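Local coordinates for hypothetical protein RV2626C (Mycobacterium tuberculosis, PDB 1Y5H), which is of unknown function but belongs to the hypoxic response as a homodimer of paired CBS domains that probably binds zinc and does not seem to bind AMP, at residues T8-I13 against G118-A123; E25-A30 against G53-R58; H37-L42 against V105-V110. All coordinates share one frame; numbering follows the deposited sequence.

Interaction 1 of 3, residues T8-I13 against G118-A123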
loop_
_atom_site.group_PDB
_atom_site.type_symbol
_atom_site.label_atom_id
_atom_site.label_comp_id
_atom_site.label_asym_id
_atom_site.label_seq_id
_atom_site.Cartn_x
_atom_site.Cartn_y
_atom_site.Cartn_z
ATOM N N THR A 8 24.154 -6.286 18.634
ATOM C CA THR A 8 23.752 -6.127 17.206
ATOM C C THR A 8 23.326 -4.689 16.919
ATOM O O THR A 8 22.589 -4.084 17.694
ATOM C CB THR A 8 22.581 -7.067 16.851
ATOM O OG1 THR A 8 22.966 -8.425 17.100
ATOM C CG2 THR A 8 22.200 -6.914 15.381
ATOM N N THR A 9 23.794 -4.148 15.799
ATOM C CA THR A 9 23.458 -2.784 15.415
ATOM C C THR A 9 22.744 -2.776 14.072
ATOM O O THR A 9 22.702 -3.790 13.374
ATOM C CB THR A 9 24.715 -1.911 15.288
ATOM O OG1 THR A 9 25.512 -2.385 14.195
ATOM C CG2 THR A 9 25.534 -1.961 16.569
ATOM N N ALA A 10 22.182 -1.627 13.718
ATOM C CA ALA A 10 21.481 -1.491 12.450
ATOM C C ALA A 10 22.419 -1.831 11.291
ATOM O O ALA A 10 22.019 -2.496 10.342
ATOM C CB ALA A 10 20.950 -0.073 12.300
ATOM N N ARG A 11 23.665 -1.379 11.381
ATOM C CA ARG A 11 24.653 -1.632 10.335
ATOM C C ARG A 11 24.866 -3.129 10.114
ATOM O O ARG A 11 25.140 -3.573 8.997
ATOM C CB ARG A 11 25.987 -0.969 10.699
ATOM C CG ARG A 11 27.070 -1.124 9.636
ATOM C CD ARG A 11 28.414 -0.582 10.109
ATOM N NE ARG A 11 28.399 0.858 10.354
ATOM C CZ ARG A 11 28.310 1.784 9.404
ATOM N NH1 ARG A 11 28.227 1.428 8.127
ATOM N NH2 ARG A 11 28.310 3.069 9.731
ATOM N N ASP A 12 24.723 -3.899 11.186
ATOM C CA ASP A 12 24.907 -5.346 11.143
ATOM C C ASP A 12 23.823 -6.118 10.393
ATOM O O ASP A 12 24.100 -7.165 9.806
ATOM C CB ASP A 12 24.993 -5.898 12.569
ATOM C CG ASP A 12 26.264 -5.492 13.279
ATOM O OD1 ASP A 12 26.274 -5.528 14.528
ATOM O OD2 ASP A 12 27.253 -5.152 12.596
ATOM N N ILE A 13 22.593 -5.614 10.409
ATOM C CA ILE A 13 21.496 -6.319 9.753
ATOM C C ILE A 13 20.846 -5.586 8.579
ATOM O O ILE A 13 19.954 -6.125 7.929
ATOM C CB ILE A 13 20.386 -6.657 10.771
ATOM C CG1 ILE A 13 19.760 -5.367 11.312
ATOM C CG2 ILE A 13 20.967 -7.466 11.929
ATOM C CD1 ILE A 13 18.634 -5.605 12.298
ATOM N N GLY A 118 21.829 2.444 4.283
ATOM C CA GLY A 118 21.082 1.216 4.109
ATOM C C GLY A 118 19.653 1.330 4.594
ATOM O O GLY A 118 19.229 2.392 5.048
ATOM N N ILE A 119 18.916 0.233 4.474
ATOM C CA ILE A 119 17.523 0.161 4.907
ATOM C C ILE A 119 17.366 -1.107 5.737
ATOM O O ILE A 119 17.867 -2.166 5.357
ATOM C CB ILE A 119 16.552 0.063 3.696
ATOM C CG1 ILE A 119 16.484 1.398 2.946
ATOM C CG2 ILE A 119 15.167 -0.376 4.173
ATOM C CD1 ILE A 119 15.744 2.513 3.683
ATOM N N VAL A 120 16.678 -1.008 6.869
ATOM C CA VAL A 120 16.456 -2.181 7.700
ATOM C C VAL A 120 14.961 -2.469 7.752
ATOM O O VAL A 120 14.164 -1.558 7.956
ATOM C CB VAL A 120 16.972 -1.971 9.137
ATOM C CG1 VAL A 120 16.656 -3.195 9.978
ATOM C CG2 VAL A 120 18.466 -1.728 9.127
ATOM N N THR A 121 14.581 -3.726 7.547
ATOM C CA THR A 121 13.166 -4.096 7.594
ATOM C C THR A 121 12.879 -4.898 8.853
ATOM O O THR A 121 13.789 -5.413 9.496
ATOM C CB THR A 121 12.741 -4.966 6.388
ATOM O OG1 THR A 121 13.268 -6.292 6.537
ATOM C CG2 THR A 121 13.250 -4.359 5.091
ATOM N N GLU A 122 11.603 -5.005 9.193
ATOM C CA GLU A 122 11.205 -5.754 10.371
ATOM C C GLU A 122 11.610 -7.213 10.185
ATOM O O GLU A 122 12.001 -7.882 11.139
ATOM C CB GLU A 122 9.697 -5.636 10.575
ATOM C CG GLU A 122 9.249 -5.983 11.975
ATOM C CD GLU A 122 7.818 -5.567 12.245
ATOM O OE1 GLU A 122 6.910 -6.073 11.550
ATOM O OE2 GLU A 122 7.602 -4.735 13.153
ATOM N N ALA A 123 11.536 -7.693 8.948
ATOM C CA ALA A 123 11.908 -9.073 8.638
ATOM C C ALA A 123 13.396 -9.293 8.898
ATOM O O ALA A 123 13.803 -10.372 9.332
ATOM C CB ALA A 123 11.573 -9.394 7.192
#
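V120 reaches from its strand toward the short, weakly bonded helix 10-13 and touches it with both methyl branches. CG1 of V120 lies against the end of I13, 3.9 Å from I13 CD1 and 4.0 Å from I13 CG1. The other branch, V120 CG2, rests 3.8 Å from the backbone oxygen A10 O, with A10 CB a little farther off. The two larger side chains cross at about a right angle. In I13, CG1 stands between the backbone N and the carbonyl carbon (chi1 65°) and the chain then runs out extended, which carries CD1 to the valine although the CA–CB bond does not aim at it. No hydrogen bond joins the two segments: the contact is small and buried, apolar apart from the carbonyl oxygen of A10 beside V120 CG2.

The helix that presents A10 and I13 is started by a capping box. T9 N donates to D12 OD1 at 3.1 Å, reaching that oxygen from 43° out of the carboxylate plane, while D12 N returns a long, weak bond to T9 OG1. On the other segment T121 is the N-cap of helix 122-127, and its backbone N bonds to D124.

I13 also packs beside H128, a zinc ligand by similarity, so the contact borders that probable site. Around it, M96 of helix 93-103 touches A10, I13 and V120 alike, and V110 of the neighbouring strand 107-112 meets A10 and V120. The N-terminal helix thus packs on the second CBS repeat, touching both strand 115-121 and helix 93-103.

Interaction 2 of 3, residues E25-A30 against G53-R58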
loop_
_atom_site.group_PDB
_atom_site.type_symbol
_atom_site.label_atom_id
_atom_site.label_comp_id
_atom_site.label_asym_id
_atom_site.label_seq_id
_atom_site.Cartn_x
_atom_site.Cartn_y
_atom_site.Cartn_z
ATOM N N GLU A 25 12.738 13.630 -8.450
ATOM C CA GLU A 25 12.159 12.659 -9.371
ATOM C C GLU A 25 10.635 12.721 -9.222
ATOM O O GLU A 25 10.122 13.000 -8.135
ATOM C CB GLU A 25 12.705 11.257 -9.081
ATOM C CG GLU A 25 14.226 11.196 -9.278
ATOM C CD GLU A 25 14.778 9.786 -9.407
ATOM O OE1 GLU A 25 14.349 9.060 -10.331
ATOM O OE2 GLU A 25 15.652 9.407 -8.595
ATOM N N THR A 26 9.917 12.493 -10.318
ATOM C CA THR A 26 8.452 12.550 -10.295
ATOM C C THR A 26 7.835 11.349 -9.586
ATOM O O THR A 26 8.504 10.347 -9.334
ATOM C CB THR A 26 7.873 12.622 -11.719
ATOM O OG1 THR A 26 8.066 11.365 -12.382
ATOM C CG2 THR A 26 8.558 13.741 -12.518
ATOM N N LEU A 27 6.553 11.453 -9.247
ATOM C CA LEU A 27 5.892 10.342 -8.575
ATOM C C LEU A 27 5.771 9.161 -9.532
ATOM O O LEU A 27 5.823 8.006 -9.112
ATOM C CB LEU A 27 4.506 10.754 -8.064
ATOM C CG LEU A 27 4.487 11.873 -7.017
ATOM C CD1 LEU A 27 3.044 12.103 -6.553
ATOM C CD2 LEU A 27 5.371 11.496 -5.824
ATOM N N THR A 28 5.607 9.454 -10.818
ATOM C CA THR A 28 5.514 8.391 -11.809
ATOM C C THR A 28 6.838 7.630 -11.829
ATOM O O THR A 28 6.861 6.403 -11.897
ATOM C CB THR A 28 5.223 8.964 -13.206
ATOM O OG1 THR A 28 3.933 9.590 -13.198
ATOM C CG2 THR A 28 5.236 7.859 -14.256
ATOM N N ALA A 29 7.946 8.360 -11.763
ATOM C CA ALA A 29 9.250 7.711 -11.761
ATOM C C ALA A 29 9.411 6.854 -10.509
ATOM O O ALA A 29 9.931 5.739 -10.571
ATOM C CB ALA A 29 10.360 8.757 -11.836
ATOM N N ALA A 30 8.963 7.373 -9.369
ATOM C CA ALA A 30 9.055 6.637 -8.113
ATOM C C ALA A 30 8.238 5.347 -8.178
ATOM O O ALA A 30 8.642 4.320 -7.637
ATOM C CB ALA A 30 8.573 7.509 -6.957
ATOM N N GLY A 53 13.365 11.910 3.459
ATOM C CA GLY A 53 12.196 11.217 3.972
ATOM C C GLY A 53 11.954 9.904 3.257
ATOM O O GLY A 53 12.786 9.467 2.465
HETATM N N MSE A 54 10.833 9.261 3.568
HETATM C CA MSE A 54 10.445 8.001 2.943
HETATM C C MSE A 54 9.161 8.245 2.161
HETATM O O MSE A 54 8.287 9.001 2.601
HETATM C CB MSE A 54 10.178 6.917 3.993
HETATM C CG MSE A 54 11.398 6.402 4.750
HETATM SE SE MSE A 54 12.616 5.350 3.681
HETATM C CE MSE A 54 11.529 3.801 3.354
ATOM N N LEU A 55 9.058 7.612 1.000
ATOM C CA LEU A 55 7.875 7.728 0.157
ATOM C C LEU A 55 7.287 6.331 0.024
ATOM O O LEU A 55 7.995 5.397 -0.338
ATOM C CB LEU A 55 8.254 8.244 -1.236
ATOM C CG LEU A 55 7.076 8.388 -2.212
ATOM C CD1 LEU A 55 6.210 9.569 -1.796
ATOM C CD2 LEU A 55 7.599 8.577 -3.633
ATOM N N THR A 56 5.997 6.184 0.312
ATOM C CA THR A 56 5.357 4.881 0.199
ATOM C C THR A 56 4.396 4.855 -0.980
ATOM O O THR A 56 4.008 5.903 -1.509
ATOM C CB THR A 56 4.562 4.516 1.470
ATOM O OG1 THR A 56 3.457 5.419 1.625
ATOM C CG2 THR A 56 5.464 4.590 2.699
ATOM N N ASP A 57 4.017 3.652 -1.394
ATOM C CA ASP A 57 3.086 3.525 -2.497
ATOM C C ASP A 57 1.753 4.172 -2.138
ATOM O O ASP A 57 1.152 4.855 -2.973
ATOM C CB ASP A 57 2.902 2.047 -2.894
ATOM C CG ASP A 57 2.667 1.115 -1.702
ATOM O OD1 ASP A 57 2.675 -0.111 -1.933
ATOM O OD2 ASP A 57 2.474 1.579 -0.558
ATOM N N ARG A 58 1.303 3.988 -0.896
ATOM C CA ARG A 58 0.041 4.587 -0.481
ATOM C C ARG A 58 0.143 6.112 -0.489
ATOM O O ARG A 58 -0.836 6.795 -0.798
ATOM C CB ARG A 58 -0.386 4.098 0.906
ATOM C CG ARG A 58 -1.757 4.615 1.295
ATOM C CD ARG A 58 -2.357 3.882 2.482
ATOM N NE ARG A 58 -3.652 4.456 2.850
ATOM C CZ ARG A 58 -4.784 4.276 2.173
ATOM N NH1 ARG A 58 -4.802 3.523 1.081
ATOM N NH2 ARG A 58 -5.900 4.868 2.582
#
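A30 and L55 are the closest backbone pair, their CA atoms 8.4 Å apart, so the first turn of helix 27-37 lies beside strand 51-56 at a distance bridged by side chains alone. On the strand side a single methyl makes both contacts: L55 CD2 comes within 3.6 Å of A30 CB and 4.3 Å of L27 CD2. L55 has CG anti to the backbone N (chi1 179°), which sends its branch out from the strand toward the helix, and the short A30 side chain, itself directed at the strand, lets the methyl come close to the helix surface. L27, about one turn earlier, adds its CD2 branch from the flank, while its CD1 is the one that runs on extended. All three side chains are buried, and no polar atom bridges the segments.

T26 is the N-cap of the helix: its OG1 accepts from A29 N at 3.1 Å, with an N-H...O angle of 157°, and the backbone bond from A30 N to T26 O follows at 3.0 Å. The helix makes the beta-alpha-beta crossover between the parallel strands 21-22 and 41-45, and strand 51-56 then runs antiparallel to 41-45, as in a CBS domain. L55 thus points from the sheet to the helix packed on its face, where it also meets I44 of strand 41-45 and A76 and L79 of helix 76-80. L79 touches L27 as well.

Strand 51-56 ends at T56, the N-cap of helix 57-65, whose OG1 bonds to D59 N. Just beyond, D57 and R58 turn to the dimer partner: D57 forms a salt bridge with R58 of the second subunit, and R58 a salt bridge with D57 of that subunit.

Interaction 3 of 3, residues H37-L42 against V105-V110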
loop_
_atom_site.group_PDB
_atom_site.type_symbol
_atom_site.label_atom_id
_atom_site.label_comp_id
_atom_site.label_asym_id
_atom_site.label_seq_id
_atom_site.Cartn_x
_atom_site.Cartn_y
_atom_site.Cartn_z
ATOM N N HIS A 37 11.715 -2.963 -7.868
ATOM C CA HIS A 37 12.211 -3.652 -6.679
ATOM C C HIS A 37 11.130 -4.366 -5.880
ATOM O O HIS A 37 11.418 -4.997 -4.864
ATOM C CB HIS A 37 12.936 -2.653 -5.773
ATOM C CG HIS A 37 14.129 -2.017 -6.414
ATOM N ND1 HIS A 37 15.242 -2.737 -6.790
ATOM C CD2 HIS A 37 14.376 -0.732 -6.764
ATOM C CE1 HIS A 37 16.123 -1.924 -7.344
ATOM N NE2 HIS A 37 15.622 -0.701 -7.341
ATOM N N ASP A 38 9.888 -4.266 -6.339
ATOM C CA ASP A 38 8.776 -4.906 -5.649
ATOM C C ASP A 38 8.743 -4.506 -4.173
ATOM O O ASP A 38 8.706 -5.356 -3.283
ATOM C CB ASP A 38 8.886 -6.431 -5.786
ATOM C CG ASP A 38 7.710 -7.161 -5.169
ATOM O OD1 ASP A 38 6.556 -6.832 -5.515
ATOM O OD2 ASP A 38 7.940 -8.071 -4.342
ATOM N N ILE A 39 8.766 -3.201 -3.919
ATOM C CA ILE A 39 8.719 -2.679 -2.560
ATOM C C ILE A 39 7.656 -1.590 -2.462
ATOM O O ILE A 39 7.205 -1.057 -3.479
ATOM C CB ILE A 39 10.080 -2.089 -2.123
ATOM C CG1 ILE A 39 10.587 -1.109 -3.182
ATOM C CG2 ILE A 39 11.075 -3.212 -1.874
ATOM C CD1 ILE A 39 11.949 -0.533 -2.873
ATOM N N GLY A 40 7.268 -1.259 -1.233
ATOM C CA GLY A 40 6.246 -0.244 -1.035
ATOM C C GLY A 40 6.731 1.049 -0.415
ATOM O O GLY A 40 5.928 1.929 -0.108
ATOM N N ALA A 41 8.039 1.173 -0.215
ATOM C CA ALA A 41 8.606 2.383 0.375
ATOM C C ALA A 41 10.015 2.618 -0.153
ATOM O O ALA A 41 10.815 1.685 -0.257
ATOM C CB ALA A 41 8.620 2.274 1.894
ATOM N N LEU A 42 10.306 3.871 -0.486
ATOM C CA LEU A 42 11.607 4.256 -1.028
ATOM C C LEU A 42 12.217 5.405 -0.241
ATOM O O LEU A 42 11.520 6.336 0.150
ATOM C CB LEU A 42 11.458 4.732 -2.478
ATOM C CG LEU A 42 10.917 3.817 -3.574
ATOM C CD1 LEU A 42 10.522 4.654 -4.785
ATOM C CD2 LEU A 42 11.971 2.791 -3.942
ATOM N N VAL A 105 5.602 1.626 10.615
ATOM C CA VAL A 105 6.214 1.199 9.360
ATOM C C VAL A 105 6.991 -0.105 9.507
ATOM O O VAL A 105 7.365 -0.498 10.614
ATOM C CB VAL A 105 7.167 2.283 8.809
ATOM C CG1 VAL A 105 6.359 3.477 8.322
ATOM C CG2 VAL A 105 8.146 2.715 9.888
ATOM N N ARG A 106 7.234 -0.764 8.378
ATOM C CA ARG A 106 7.949 -2.028 8.384
ATOM C C ARG A 106 9.415 -1.924 8.010
ATOM O O ARG A 106 10.148 -2.909 8.081
ATOM N N ARG A 107 9.846 -0.742 7.588
ATOM C CA ARG A 107 11.243 -0.547 7.241
ATOM C C ARG A 107 11.675 0.868 7.577
ATOM O O ARG A 107 10.878 1.809 7.521
ATOM C CB ARG A 107 11.497 -0.860 5.764
ATOM C CG ARG A 107 10.834 0.064 4.767
ATOM C CD ARG A 107 11.238 -0.349 3.356
ATOM N NE ARG A 107 10.844 -1.726 3.075
ATOM C CZ ARG A 107 11.493 -2.547 2.254
ATOM N NH1 ARG A 107 12.582 -2.141 1.617
ATOM N NH2 ARG A 107 11.056 -3.785 2.077
ATOM N N VAL A 108 12.946 1.007 7.928
ATOM C CA VAL A 108 13.499 2.290 8.329
ATOM C C VAL A 108 14.858 2.539 7.694
ATOM O O VAL A 108 15.650 1.615 7.529
ATOM C CB VAL A 108 13.658 2.324 9.866
ATOM C CG1 VAL A 108 14.356 3.591 10.307
ATOM C CG2 VAL A 108 12.289 2.204 10.520
ATOM N N PRO A 109 15.139 3.796 7.323
ATOM C CA PRO A 109 16.426 4.141 6.711
ATOM C C PRO A 109 17.503 4.180 7.789
ATOM O O PRO A 109 17.227 4.516 8.940
ATOM C CB PRO A 109 16.191 5.538 6.126
ATOM C CG PRO A 109 14.707 5.718 6.119
ATOM C CD PRO A 109 14.221 4.944 7.305
ATOM N N VAL A 110 18.725 3.824 7.417
ATOM C CA VAL A 110 19.844 3.861 8.351
ATOM C C VAL A 110 20.768 4.982 7.886
ATOM O O VAL A 110 21.131 5.051 6.706
ATOM C CB VAL A 110 20.595 2.519 8.370
ATOM C CG1 VAL A 110 21.733 2.573 9.376
ATOM C CG2 VAL A 110 19.630 1.402 8.722
HETATM O O HOH W 1 13.091 0.599 1.051
#
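R107 reaches across from strand 107-112 to A41 and I39, and its side chain carries the whole contact. From its CB, with T121 of the adjoining strand alongside, the chain leaves with CG tucked over the backbone, flanked by N and C (chi1 66°). CG approaches the methyl carbon CE of selenomethionine M54. At CD the arginine meets the other segment: R107 CD is 4.0 Å from A41 CB, and the oxygen A41 O is only slightly farther away. A bend about the CG–CD bond (chi3 59°) then turns the head group off the line of the chain and over toward I39. The guanidinium lies with one face toward I39 CB, offset to its rim. I39 CG2 approaches obliquely, 4.0 Å from both R107 NH1 and R107 NH2, the isoleucine running roughly perpendicular to the arginine.

A41 and R107 hold matching places in the two CBS repeats, each beginning the strand that follows its repeat's helix, so the contact brings together the starts of corresponding inner strands of the two repeats. Paired CBS domains commonly bind nucleotides in the clefts between them, though AMP is apparently not a ligand here.

Polar linkage comes through one water, which accepts from R107 NH1 at 2.8 Å and donates to A41 O at 2.8 Å. No direct hydrogen bond spans the segments; the water stands between arginine and carbonyl. Before A41, D38 takes a positive phi as the C-prime residue of a Schellman motif closing helix 27-37, which releases the chain to place I39. The carbonyl of I39 accepts a hydrogen bond from R58 of the second subunit.

In the fold
Interactions 1 and 2 use matching strands of the two CBS repeats and lie on opposite sides of the chain's centre, their centres about 22 Å apart. Interaction 3 joins the repeats between them, with its centre about 12 Å from that of interaction 1 and 11 Å from that of interaction 2. Sheet pairing ties it to both: V110 N to G118 O and L42 N to L55 O are probable hydrogen bonds, each 2.8 Å. M54 packs with I119 and P109 across the repeats. Of the zinc ligands assigned by similarity, H128 borders interaction 1, whereas H103 is about 10 Å, side chain to side chain, from R107 of interaction 3. Segments of interactions 2 and 3 touch the second subunit.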